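PDB 1XIP: nucleoporin NUP159 from Saccharomyces cerevisiae, which serves as a component of the nuclear pore complex, its N-terminal beta-propeller functioning in mRNA export by tethering the helicase Dbp5 to the pore. Local coordinates for residues S58-G63 with K85-V90; A229-V234 with K247-K252; Y280-S285 with I338-D343. One frame throughout, in Å; residues are numbered along the deposited sequence.

Contact 1 of 3, residues S58-G63 with K85-V90; sequences SKAVVG and KEIPDV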
ATOM      1  N   SER A  58       2.323  18.391   1.653  1.00 18.47           N
ATOM      2  CA  SER A  58       1.292  19.392   1.353  1.00 18.87           C
ATOM      3  C   SER A  58       1.182  19.834  -0.123  1.00 18.51           C
ATOM      4  O   SER A  58       0.258  20.568  -0.460  1.00 19.05           O
ATOM      5  CB  SER A  58       1.438  20.648   2.237  1.00 19.16           C
ATOM      6  OG  SER A  58       1.234  20.357   3.611  1.00 21.41           O
ATOM      7  N   LYS A  59       2.099  19.403  -0.986  1.00 17.79           N
ATOM      8  CA  LYS A  59       1.982  19.673  -2.424  1.00 17.06           C
ATOM      9  C   LYS A  59       1.535  18.432  -3.171  1.00 16.71           C
ATOM     10  O   LYS A  59       2.183  17.378  -3.087  1.00 16.95           O
ATOM     11  CB  LYS A  59       3.317  20.159  -2.990  1.00 17.33           C
ATOM     12  CG  LYS A  59       3.218  20.795  -4.356  1.00 18.06           C
ATOM     13  CD  LYS A  59       4.536  20.680  -5.095  1.00 21.82           C
ATOM     14  CE  LYS A  59       5.062  22.035  -5.626  1.00 23.96           C
ATOM     15  NZ  LYS A  59       6.035  21.887  -6.789  1.00 24.44           N
ATOM     16  N   ALA A  60       0.411  18.544  -3.881  1.00 15.92           N
ATOM     17  CA  ALA A  60      -0.068  17.504  -4.800  1.00 14.80           C
ATOM     18  C   ALA A  60       0.210  17.879  -6.263  1.00 14.16           C
ATOM     19  O   ALA A  60       0.079  19.034  -6.643  1.00 14.14           O
ATOM     20  CB  ALA A  60      -1.550  17.277  -4.589  1.00 14.15           C
ATOM     21  N   VAL A  61       0.577  16.905  -7.089  1.00 13.77           N
ATOM     22  CA  VAL A  61       0.824  17.190  -8.522  1.00 13.53           C
ATOM     23  C   VAL A  61       0.307  16.111  -9.471  1.00 13.51           C
ATOM     24  O   VAL A  61       0.379  14.932  -9.170  1.00 13.23           O
ATOM     25  CB  VAL A  61       2.372  17.423  -8.853  1.00 13.44           C
ATOM     26  CG1 VAL A  61       2.923  18.612  -8.120  1.00 12.32           C
ATOM     27  CG2 VAL A  61       3.207  16.182  -8.556  1.00 11.97           C
ATOM     28  N   VAL A  62      -0.182  16.527 -10.631  1.00 13.58           N
ATOM     29  CA  VAL A  62      -0.340  15.630 -11.776  1.00 13.68           C
ATOM     30  C   VAL A  62       0.732  15.998 -12.828  1.00 13.56           C
ATOM     31  O   VAL A  62       0.953  17.166 -13.081  1.00 13.31           O
ATOM     32  CB  VAL A  62      -1.752  15.778 -12.358  1.00 13.60           C
ATOM     33  CG1 VAL A  62      -1.932  14.954 -13.596  1.00 13.08           C
ATOM     34  CG2 VAL A  62      -2.749  15.356 -11.336  1.00 15.43           C
ATOM     35  N   GLY A  63       1.388  15.003 -13.425  1.00 14.12           N
ATOM     36  CA  GLY A  63       2.467  15.248 -14.415  1.00 14.93           C
ATOM     37  C   GLY A  63       2.633  14.160 -15.494  1.00 15.50           C
ATOM     38  O   GLY A  63       2.050  13.091 -15.400  1.00 15.72           O
ATOM     39  N   LYS A  85      -1.429  21.793  -6.707  1.00 23.22           N
ATOM     40  CA  LYS A  85      -2.204  22.476  -5.702  1.00 23.97           C
ATOM     41  C   LYS A  85      -1.653  22.123  -4.342  1.00 24.84           C
ATOM     42  O   LYS A  85      -1.346  20.974  -4.072  1.00 25.08           O
ATOM     43  CB  LYS A  85      -3.667  22.056  -5.777  1.00 23.56           C
ATOM     44  CG  LYS A  85      -4.538  22.721  -4.736  1.00 23.49           C
ATOM     45  CD  LYS A  85      -6.002  22.492  -4.969  1.00 22.79           C
ATOM     46  CE  LYS A  85      -6.807  23.069  -3.831  1.00 23.61           C
ATOM     47  NZ  LYS A  85      -6.593  24.534  -3.702  1.00 25.50           N
ATOM     48  N   GLU A  86      -1.532  23.123  -3.489  1.00 26.02           N
ATOM     49  CA  GLU A  86      -1.212  22.914  -2.094  1.00 27.35           C
ATOM     50  C   GLU A  86      -2.437  22.323  -1.381  1.00 27.24           C
ATOM     51  O   GLU A  86      -3.480  22.966  -1.295  1.00 27.34           O
ATOM     52  CB  GLU A  86      -0.789  24.241  -1.465  1.00 27.89           C
ATOM     53  CG  GLU A  86      -0.435  24.170   0.012  1.00 32.29           C
ATOM     54  CD  GLU A  86       1.052  24.377   0.272  1.00 37.54           C
ATOM     55  OE1 GLU A  86       1.892  23.919  -0.568  1.00 39.43           O
ATOM     56  OE2 GLU A  86       1.378  24.988   1.327  1.00 38.86           O
ATOM     57  N   ILE A  87      -2.313  21.078  -0.926  1.00 27.44           N
ATOM     58  CA  ILE A  87      -3.320  20.437  -0.086  1.00 27.68           C
ATOM     59  C   ILE A  87      -2.605  19.744   1.078  1.00 28.16           C
ATOM     60  O   ILE A  87      -1.887  18.760   0.879  1.00 28.27           O
ATOM     61  CB  ILE A  87      -4.176  19.412  -0.875  1.00 27.40           C
ATOM     62  CG1 ILE A  87      -4.433  19.894  -2.304  1.00 27.66           C
ATOM     63  CG2 ILE A  87      -5.501  19.157  -0.146  1.00 27.13           C
ATOM     64  CD1 ILE A  87      -5.023  18.851  -3.239  1.00 28.27           C
ATOM     65  N   PRO A  88      -2.795  20.274   2.284  1.00 28.55           N
ATOM     66  CA  PRO A  88      -2.100  19.791   3.492  1.00 28.81           C
ATOM     67  C   PRO A  88      -2.152  18.272   3.812  1.00 28.78           C
ATOM     68  O   PRO A  88      -1.086  17.625   3.960  1.00 29.54           O
ATOM     69  CB  PRO A  88      -2.766  20.603   4.615  1.00 28.86           C
ATOM     70  CG  PRO A  88      -3.204  21.861   3.934  1.00 28.59           C
ATOM     71  CD  PRO A  88      -3.667  21.425   2.578  1.00 28.38           C
ATOM     72  N   ASP A  89      -3.337  17.701   3.943  1.00 28.09           N
ATOM     73  CA  ASP A  89      -3.410  16.391   4.598  1.00 27.76           C
ATOM     74  C   ASP A  89      -3.691  15.210   3.665  1.00 26.17           C
ATOM     75  O   ASP A  89      -4.561  14.405   3.953  1.00 26.32           O
ATOM     76  CB  ASP A  89      -4.481  16.447   5.706  1.00 28.96           C
ATOM     77  CG  ASP A  89      -4.006  15.848   7.033  1.00 32.21           C
ATOM     78  OD1 ASP A  89      -2.992  16.357   7.611  1.00 35.50           O
ATOM     79  OD2 ASP A  89      -4.614  14.890   7.585  1.00 34.65           O
ATOM     80  N   VAL A  90      -2.974  15.069   2.557  1.00 24.70           N
ATOM     81  CA  VAL A  90      -3.405  14.020   1.629  1.00 23.16           C
ATOM     82  C   VAL A  90      -2.881  12.626   1.900  1.00 22.36           C
ATOM     83  O   VAL A  90      -1.703  12.440   2.230  1.00 22.16           O
ATOM     84  CB  VAL A  90      -3.411  14.411   0.096  1.00 22.90           C
ATOM     85  CG1 VAL A  90      -2.840  15.775  -0.137  1.00 22.65           C
ATOM     86  CG2 VAL A  90      -2.754  13.338  -0.765  1.00 21.44           C
TER
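Ala-60 and Lys-85 form an antiparallel hydrogen-bonded pair, with Ala-60 N giving to Lys-85 O at 3.0 Å and Lys-85 N giving to Ala-60 O at 3.1 Å, while Lys-59 and Glu-86 make the next, non-hydrogen-bonded pair. A third bond, from Ile-87 N to Ser-58 O at 2.7 Å, is markedly bent, 131° at the hydrogen, consistent with the end of the strand at Glu-86, after which the chain departs from the sheet. Ser-58, the loop residue before strand 59-64, has a positive phi of 75°. Its carbonyl oxygen also receives a CA-H contact from Glu-86 CA at 3.2 Å. Glu-86 runs alongside this same oxygen: CG, anti to the backbone N (chi1 179°), lies 3.7 Å from Ser-58 O, and the bend at chi2 turns the carboxylate so that OE1 also stays near it. Ser-58 OG reaches the other way and comes 3.4 Å from Pro-88 CA. On the face carrying Ala-60, its methyl CB meets Ile-87 CD1 at 4.0 Å; Ile-87 continues onto Val-102 and Thr-104 of strand 99-104 and Phe-119 of strand 119-124. The strand that is outermost in one propeller blade thus leaves its sheet at Ile-87 and runs on toward 90-96, the first strand of the next four-stranded blade, whose Val-90 O is bonded by Asn-42. Chemically, three backbone hydrogen bonds hold this blade edge, and the apolar side-chain contact between the segments is that of Ala-60 with Ile-87, the latter lying between two successive blades.

Contact 2 of 3, residues A229-V234 with K247-K252; sequences AVFGNV and KMYIIK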
ATOM      1  N   ALA A 229      -0.948 -11.069   7.150  1.00 22.54           N
ATOM      2  CA  ALA A 229      -1.439 -10.304   8.300  1.00 21.58           C
ATOM      3  C   ALA A 229      -0.292  -9.827   9.159  1.00 21.05           C
ATOM      4  O   ALA A 229       0.719 -10.509   9.284  1.00 20.55           O
ATOM      5  CB  ALA A 229      -2.375 -11.149   9.124  1.00 21.72           C
ATOM      6  N   VAL A 230      -0.450  -8.663   9.769  1.00 20.94           N
ATOM      7  CA  VAL A 230       0.563  -8.186  10.693  1.00 21.02           C
ATOM      8  C   VAL A 230      -0.029  -7.783  12.035  1.00 21.70           C
ATOM      9  O   VAL A 230      -1.103  -7.182  12.094  1.00 21.81           O
ATOM     10  CB  VAL A 230       1.408  -7.044  10.109  1.00 21.07           C
ATOM     11  CG1 VAL A 230       2.591  -6.742  11.038  1.00 20.55           C
ATOM     12  CG2 VAL A 230       1.908  -7.392   8.704  1.00 19.10           C
ATOM     13  N   PHE A 231       0.676  -8.155  13.102  1.00 22.37           N
ATOM     14  CA  PHE A 231       0.306  -7.815  14.465  1.00 23.61           C
ATOM     15  C   PHE A 231       1.507  -7.169  15.132  1.00 25.35           C
ATOM     16  O   PHE A 231       2.650  -7.567  14.887  1.00 25.34           O
ATOM     17  CB  PHE A 231      -0.117  -9.066  15.237  1.00 23.16           C
ATOM     18  CG  PHE A 231      -1.213  -9.831  14.577  1.00 22.09           C
ATOM     19  CD1 PHE A 231      -2.545  -9.434  14.727  1.00 21.46           C
ATOM     20  CD2 PHE A 231      -0.919 -10.934  13.776  1.00 21.67           C
ATOM     21  CE1 PHE A 231      -3.585 -10.127  14.095  1.00 21.89           C
ATOM     22  CE2 PHE A 231      -1.946 -11.640  13.124  1.00 22.78           C
ATOM     23  CZ  PHE A 231      -3.294 -11.236  13.286  1.00 22.14           C
ATOM     24  N   GLY A 232       1.261  -6.168  15.966  1.00 27.28           N
ATOM     25  CA  GLY A 232       2.344  -5.440  16.590  1.00 29.97           C
ATOM     26  C   GLY A 232       1.828  -4.385  17.528  1.00 32.36           C
ATOM     27  O   GLY A 232       0.619  -4.259  17.727  1.00 32.49           O
ATOM     28  N   ASN A 233       2.749  -3.626  18.109  1.00 34.95           N
ATOM     29  CA  ASN A 233       2.409  -2.620  19.100  1.00 37.66           C
ATOM     30  C   ASN A 233       1.549  -1.531  18.487  1.00 40.36           C
ATOM     31  O   ASN A 233       1.639  -1.255  17.287  1.00 40.25           O
ATOM     32  CB  ASN A 233       3.672  -2.032  19.732  1.00 36.97           C
ATOM     33  CG  ASN A 233       4.631  -1.448  18.699  1.00 35.83           C
ATOM     34  OD1 ASN A 233       5.068  -2.131  17.778  1.00 32.95           O
ATOM     35  ND2 ASN A 233       4.964  -0.177  18.861  1.00 35.72           N
ATOM     36  N   VAL A 234       0.687  -0.939  19.310  1.00 44.09           N
ATOM     37  CA  VAL A 234      -0.181   0.147  18.856  1.00 47.59           C
ATOM     38  C   VAL A 234       0.525   1.480  19.029  1.00 50.02           C
ATOM     39  O   VAL A 234       0.991   1.811  20.139  1.00 50.41           O
ATOM     40  CB  VAL A 234      -1.540   0.173  19.599  1.00 47.44           C
ATOM     41  CG1 VAL A 234      -2.655  -0.345  18.677  1.00 48.41           C
ATOM     42  CG2 VAL A 234      -1.476  -0.619  20.910  1.00 47.16           C
ATOM     43  N   LYS A 247       4.810  -8.879  14.106  1.00 28.85           N
ATOM     44  CA  LYS A 247       4.852 -10.242  13.605  1.00 28.82           C
ATOM     45  C   LYS A 247       4.032 -10.410  12.340  1.00 28.91           C
ATOM     46  O   LYS A 247       2.870 -10.018  12.292  1.00 28.43           O
ATOM     47  CB  LYS A 247       4.380 -11.210  14.678  1.00 28.88           C
ATOM     48  CG  LYS A 247       5.412 -11.446  15.747  1.00 28.79           C
ATOM     49  CD  LYS A 247       5.012 -12.566  16.662  1.00 29.16           C
ATOM     50  CE  LYS A 247       6.111 -12.876  17.646  1.00 29.14           C
ATOM     51  NZ  LYS A 247       7.204 -13.642  16.991  1.00 29.91           N
HETATM   52  N   MSE A 248       4.644 -10.998  11.314  1.00 29.44           N
HETATM   53  CA  MSE A 248       3.948 -11.236  10.047  1.00 30.61           C
HETATM   54  C   MSE A 248       3.587 -12.691   9.839  1.00 29.71           C
HETATM   55  O   MSE A 248       4.388 -13.582  10.097  1.00 29.60           O
HETATM   56  CB  MSE A 248       4.742 -10.736   8.840  1.00 31.44           C
HETATM   57  CG  MSE A 248       6.080 -10.143   9.157  1.00 37.77           C
HETATM   58 SE   MSE A 248       5.973  -8.323   9.895  1.00 49.83          SE
HETATM   59  CE  MSE A 248       5.617  -7.349   8.260  1.00 47.03           C
ATOM     60  N   TYR A 249       2.372 -12.916   9.348  1.00 28.71           N
ATOM     61  CA  TYR A 249       1.892 -14.257   9.095  1.00 27.87           C
ATOM     62  C   TYR A 249       1.301 -14.376   7.706  1.00 27.90           C
ATOM     63  O   TYR A 249       0.552 -13.512   7.264  1.00 28.19           O
ATOM     64  CB  TYR A 249       0.853 -14.652  10.141  1.00 27.13           C
ATOM     65  CG  TYR A 249       1.424 -14.795  11.528  1.00 26.47           C
ATOM     66  CD1 TYR A 249       1.872 -16.028  11.999  1.00 25.70           C
ATOM     67  CD2 TYR A 249       1.520 -13.697  12.376  1.00 25.09           C
ATOM     68  CE1 TYR A 249       2.388 -16.148  13.274  1.00 23.80           C
ATOM     69  CE2 TYR A 249       2.038 -13.813  13.633  1.00 23.82           C
ATOM     70  CZ  TYR A 249       2.465 -15.030  14.086  1.00 24.12           C
ATOM     71  OH  TYR A 249       2.975 -15.117  15.373  1.00 25.66           O
ATOM     72  N   ILE A 250       1.655 -15.449   7.018  1.00 28.11           N
ATOM     73  CA  ILE A 250       0.977 -15.837   5.805  1.00 28.77           C
ATOM     74  C   ILE A 250      -0.140 -16.821   6.167  1.00 29.76           C
ATOM     75  O   ILE A 250       0.100 -17.840   6.801  1.00 29.89           O
ATOM     76  CB  ILE A 250       1.966 -16.478   4.840  1.00 28.57           C
ATOM     77  CG1 ILE A 250       3.161 -15.539   4.569  1.00 27.90           C
ATOM     78  CG2 ILE A 250       1.249 -16.930   3.567  1.00 29.34           C
ATOM     79  CD1 ILE A 250       2.895 -14.433   3.557  1.00 27.30           C
ATOM     80  N   ILE A 251      -1.363 -16.490   5.797  1.00 31.19           N
ATOM     81  CA  ILE A 251      -2.487 -17.359   6.037  1.00 33.01           C
ATOM     82  C   ILE A 251      -2.919 -17.955   4.708  1.00 35.14           C
ATOM     83  O   ILE A 251      -3.330 -17.222   3.806  1.00 35.24           O
ATOM     84  CB  ILE A 251      -3.633 -16.579   6.672  1.00 32.67           C
ATOM     85  CG1 ILE A 251      -3.210 -16.032   8.034  1.00 32.61           C
ATOM     86  CG2 ILE A 251      -4.876 -17.460   6.806  1.00 32.90           C
ATOM     87  CD1 ILE A 251      -3.781 -14.646   8.349  1.00 32.13           C
ATOM     88  N   LYS A 252      -2.784 -19.279   4.579  1.00 37.65           N
ATOM     89  CA  LYS A 252      -3.312 -20.022   3.430  1.00 39.80           C
ATOM     90  C   LYS A 252      -4.540 -20.733   3.923  1.00 41.59           C
ATOM     91  O   LYS A 252      -4.477 -21.471   4.914  1.00 41.82           O
ATOM     92  CB  LYS A 252      -2.299 -21.043   2.894  1.00 39.64           C
ATOM     93  CG  LYS A 252      -0.884 -20.484   2.663  1.00 40.65           C
ATOM     94  CD  LYS A 252      -0.081 -21.341   1.671  1.00 41.47           C
ATOM     95  CE  LYS A 252       1.306 -20.733   1.415  1.00 41.78           C
ATOM     96  NZ  LYS A 252       2.347 -21.726   0.957  1.00 42.15           N
TER
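Phe-231 and Tyr-249 cross at about a right angle on one face of the hairpin-like pair of strands, CD2 of Tyr-249 sitting in the plane of the Phe-231 ring, at its edge, 3.9 Å from Phe-231 CD2. Both side chains place CG beside the backbone N (chi1 -55° for Phe-231), which brings the two rings together diagonally across the strands. Next to Phe-231, the small Ala-229 makes a hollow: Ile-251 CD1 drops toward it, 3.8 Å from Ala-229 CB, and Phe-184 of the preceding blade touches Ala-229, Phe-231 and Ile-251 alike. Strands 226-232 and 246-254 are neighbouring middle strands of a beta-propeller blade; the short axes of 229-232 and 247-252 are 4.8 Å apart and antiparallel at 156°. Four backbone bonds set that spacing, among them Lys-247 N to Phe-231 O at 2.6 Å, running nearly along the C=O axis. Residues 229-232 form an FG repeat, yet here it is folded into the sheet with Phe-231 buried, unlike the flexible FG regions of nucleoporins. The opposite face carries Val-230 beside Met-248, a selenomethionine introduced into the crystallised protein, the two side chains pointing the same way. Its chain bends at chi2 and chi3, curling the terminal methyl CE to 3.7 Å from Val-230 CG2, while SE lies 3.9 Å from Val-230 CG1. Met-279 of the next blade's first strand packs against both. Lys-247 CB lies 4.0 Å from Phe-231 O, and the rest of the chain leads away to a salt bridge between NZ and Glu-262.

Contact 3 of 3, residues Y280-S285 with I338-D343; sequences YKVTLS and IGVAVD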
ATOM      1  N   TYR A 280       2.108  -1.862   1.572  1.00 22.38           N
ATOM      2  CA  TYR A 280       2.049  -1.540   0.141  1.00 22.51           C
ATOM      3  C   TYR A 280       2.179  -2.801  -0.707  1.00 23.84           C
ATOM      4  O   TYR A 280       3.044  -3.628  -0.443  1.00 24.28           O
ATOM      5  CB  TYR A 280       3.130  -0.511  -0.225  1.00 21.45           C
ATOM      6  CG  TYR A 280       2.923   0.806   0.479  1.00 19.13           C
ATOM      7  CD1 TYR A 280       2.128   1.802  -0.087  1.00 16.03           C
ATOM      8  CD2 TYR A 280       3.467   1.037   1.737  1.00 16.72           C
ATOM      9  CE1 TYR A 280       1.912   2.989   0.561  1.00 14.80           C
ATOM     10  CE2 TYR A 280       3.243   2.213   2.400  1.00 15.64           C
ATOM     11  CZ  TYR A 280       2.463   3.190   1.811  1.00 16.52           C
ATOM     12  OH  TYR A 280       2.247   4.389   2.468  1.00 17.29           O
ATOM     13  N   LYS A 281       1.294  -2.959  -1.689  1.00 25.27           N
ATOM     14  CA  LYS A 281       1.296  -4.131  -2.554  1.00 27.28           C
ATOM     15  C   LYS A 281       1.132  -3.783  -4.038  1.00 29.18           C
ATOM     16  O   LYS A 281       0.241  -3.042  -4.437  1.00 28.96           O
ATOM     17  CB  LYS A 281       0.239  -5.152  -2.128  1.00 27.33           C
ATOM     18  CG  LYS A 281       0.298  -6.470  -2.916  1.00 26.79           C
ATOM     19  CD  LYS A 281      -1.022  -7.243  -2.879  1.00 28.81           C
ATOM     20  CE  LYS A 281      -2.204  -6.436  -3.443  1.00 30.84           C
ATOM     21  NZ  LYS A 281      -3.554  -6.951  -3.005  1.00 31.79           N
ATOM     22  N   VAL A 282       2.029  -4.339  -4.838  1.00 31.94           N
ATOM     23  CA  VAL A 282       1.998  -4.213  -6.267  1.00 34.44           C
ATOM     24  C   VAL A 282       1.987  -5.632  -6.815  1.00 36.54           C
ATOM     25  O   VAL A 282       2.746  -6.480  -6.366  1.00 36.57           O
ATOM     26  CB  VAL A 282       3.219  -3.443  -6.746  1.00 34.19           C
ATOM     27  CG1 VAL A 282       3.640  -3.894  -8.119  1.00 34.72           C
ATOM     28  CG2 VAL A 282       2.930  -1.965  -6.734  1.00 34.36           C
ATOM     29  N   THR A 283       1.099  -5.893  -7.763  1.00 39.52           N
ATOM     30  CA  THR A 283       0.925  -7.233  -8.293  1.00 42.21           C
ATOM     31  C   THR A 283       1.379  -7.294  -9.737  1.00 44.49           C
ATOM     32  O   THR A 283       0.924  -6.516 -10.564  1.00 44.84           O
ATOM     33  CB  THR A 283      -0.536  -7.660  -8.185  1.00 41.96           C
ATOM     34  OG1 THR A 283      -0.972  -7.557  -6.820  1.00 41.65           O
ATOM     35  CG2 THR A 283      -0.680  -9.123  -8.520  1.00 41.83           C
ATOM     36  N   LEU A 284       2.295  -8.219 -10.027  1.00 47.49           N
ATOM     37  CA  LEU A 284       2.764  -8.478 -11.393  1.00 50.23           C
ATOM     38  C   LEU A 284       2.406  -9.903 -11.805  1.00 52.43           C
ATOM     39  O   LEU A 284       3.234 -10.813 -11.705  1.00 52.85           O
ATOM     40  CB  LEU A 284       4.275  -8.245 -11.516  1.00 49.75           C
ATOM     41  CG  LEU A 284       4.817  -7.021 -10.788  1.00 49.36           C
ATOM     42  CD1 LEU A 284       6.321  -7.031 -10.779  1.00 49.54           C
ATOM     43  CD2 LEU A 284       4.295  -5.763 -11.437  1.00 49.73           C
ATOM     44  N   SER A 285       1.160 -10.085 -12.248  1.00 55.31           N
ATOM     45  CA  SER A 285       0.681 -11.373 -12.763  1.00 57.87           C
ATOM     46  C   SER A 285       1.399 -11.740 -14.058  1.00 59.57           C
ATOM     47  O   SER A 285       1.529 -10.902 -14.970  1.00 59.67           O
ATOM     48  CB  SER A 285      -0.828 -11.333 -12.988  1.00 57.89           C
ATOM     49  OG  SER A 285      -1.518 -11.198 -11.750  1.00 58.76           O
ATOM     50  N   ILE A 338       5.514   6.320   0.966  1.00 17.74           N
ATOM     51  CA  ILE A 338       4.203   6.909   1.194  1.00 17.46           C
ATOM     52  C   ILE A 338       3.301   6.643  -0.026  1.00 18.14           C
ATOM     53  O   ILE A 338       2.100   6.939   0.002  1.00 18.78           O
ATOM     54  CB  ILE A 338       4.314   8.420   1.491  1.00 17.42           C
ATOM     55  CG1 ILE A 338       4.749   9.184   0.235  1.00 16.35           C
ATOM     56  CG2 ILE A 338       5.278   8.685   2.652  1.00 15.63           C
ATOM     57  CD1 ILE A 338       4.726  10.670   0.400  1.00 14.95           C
ATOM     58  N   GLY A 339       3.897   6.080  -1.085  1.00 17.75           N
ATOM     59  CA  GLY A 339       3.172   5.604  -2.254  1.00 17.19           C
ATOM     60  C   GLY A 339       4.040   4.683  -3.109  1.00 17.33           C
ATOM     61  O   GLY A 339       5.293   4.770  -3.067  1.00 16.73           O
ATOM     62  N   VAL A 340       3.382   3.797  -3.875  1.00 17.05           N
ATOM     63  CA  VAL A 340       4.052   2.803  -4.726  1.00 16.81           C
ATOM     64  C   VAL A 340       3.215   2.636  -5.985  1.00 17.87           C
ATOM     65  O   VAL A 340       2.012   2.647  -5.923  1.00 19.04           O
ATOM     66  CB  VAL A 340       4.182   1.427  -3.996  1.00 16.65           C
ATOM     67  CG1 VAL A 340       4.923   0.425  -4.824  1.00 15.53           C
ATOM     68  CG2 VAL A 340       4.862   1.559  -2.659  1.00 15.60           C
ATOM     69  N   ALA A 341       3.830   2.494  -7.142  1.00 19.14           N
ATOM     70  CA  ALA A 341       3.039   2.342  -8.367  1.00 19.96           C
ATOM     71  C   ALA A 341       3.837   1.650  -9.472  1.00 20.56           C
ATOM     72  O   ALA A 341       5.059   1.543  -9.368  1.00 21.29           O
ATOM     73  CB  ALA A 341       2.513   3.690  -8.837  1.00 19.75           C
ATOM     74  N   VAL A 342       3.150   1.170 -10.510  1.00 21.07           N
ATOM     75  CA  VAL A 342       3.807   0.387 -11.564  1.00 22.20           C
ATOM     76  C   VAL A 342       3.725   1.017 -12.940  1.00 22.71           C
ATOM     77  O   VAL A 342       2.653   1.386 -13.413  1.00 22.32           O
ATOM     78  CB  VAL A 342       3.258  -1.074 -11.649  1.00 22.69           C
ATOM     79  CG1 VAL A 342       4.108  -1.914 -12.564  1.00 21.33           C
ATOM     80  CG2 VAL A 342       3.227  -1.707 -10.251  1.00 22.96           C
ATOM     81  N   ASP A 343       4.885   1.096 -13.576  1.00 23.96           N
ATOM     82  CA  ASP A 343       5.049   1.702 -14.880  1.00 25.26           C
ATOM     83  C   ASP A 343       5.467   0.625 -15.877  1.00 26.57           C
ATOM     84  O   ASP A 343       6.436  -0.092 -15.679  1.00 26.48           O
ATOM     85  CB  ASP A 343       6.074   2.833 -14.782  1.00 25.02           C
ATOM     86  CG  ASP A 343       6.582   3.333 -16.140  1.00 24.71           C
ATOM     87  OD1 ASP A 343       5.936   3.143 -17.191  1.00 24.78           O
ATOM     88  OD2 ASP A 343       7.640   3.966 -16.232  1.00 24.99           O
TER
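The ring of Tyr-280 spans the start of the 338-343 segment: Val-340 CG2 lies obliquely to it, 3.8 Å from both CG and CD1, and the backbone of Ile-338 and Gly-339 approaches toward its hydroxyl end. A second ring, Tyr-278, packs edge-to-face with it. The contact joins the innermost strands of two beta-propeller blades, 279-284 and 337-343, its centre lying about 7 Å from that of the chain. The short axes of 280-284 and 339-343 run at 11° and come no closer than 7.3 Å, near-parallel but too far apart to pair, so the interval is spanned by side chains, which meet one another and, at Tyr-280, the opposite backbone. Ile-338, where the chain turns a corner, and Gly-339 both face Leu-369 in a classic beta bulge, and Tyr-280 OH comes 3.4 Å from Ile-338 CA. That hydroxyl is hydrogen-bonded to Leu-40 O, which fixes the tip of the side chain. An alanine in place of Tyr-280 would probably leave Leu-40 O without this donor and open a gap beside the Ile-338 carbonyl and Val-340 CG2, although CB would keep its own contact with that methyl. Tyr-280 CG stands beside the backbone N (chi1 -63°), where Val-340 CG2 meets it. Farther along, Val-282 inserts CG2 against Val-340 CG1 at 3.7 Å. The closer approach of Val-282 to Val-342 is doubtful in its detail, two of their methyls being modelled too near each other, but both side chains do point across the interval. The last touch is methyl to methyl, Leu-284 CD2 lying 4.0 Å from Val-342 CG1.

Overall arrangement
Contacts 1, 2 and 3 follow in series along one beta-propeller. Contact 1 joins strands 59-64 and 83-86 at the edge of one four-stranded blade, and contact 2 joins 226-232 with 246-254 inside another, on opposite sides of the chain's centre, their centres 32 Å apart; contact 3 sits near the middle, its centre 20 Å from each. The nearest atoms of contacts 1 and 3 are about 7 Å apart, those of 2 and 3 about 9 Å. Met-279 packs on Val-230 and Met-248, and Asn-42 bonds Val-90 and Ile-338. Bonded strands build the blades, and apolar packing joins inner strands of two successive blades near the centre of the propeller, the domain that interacts with Dbp5.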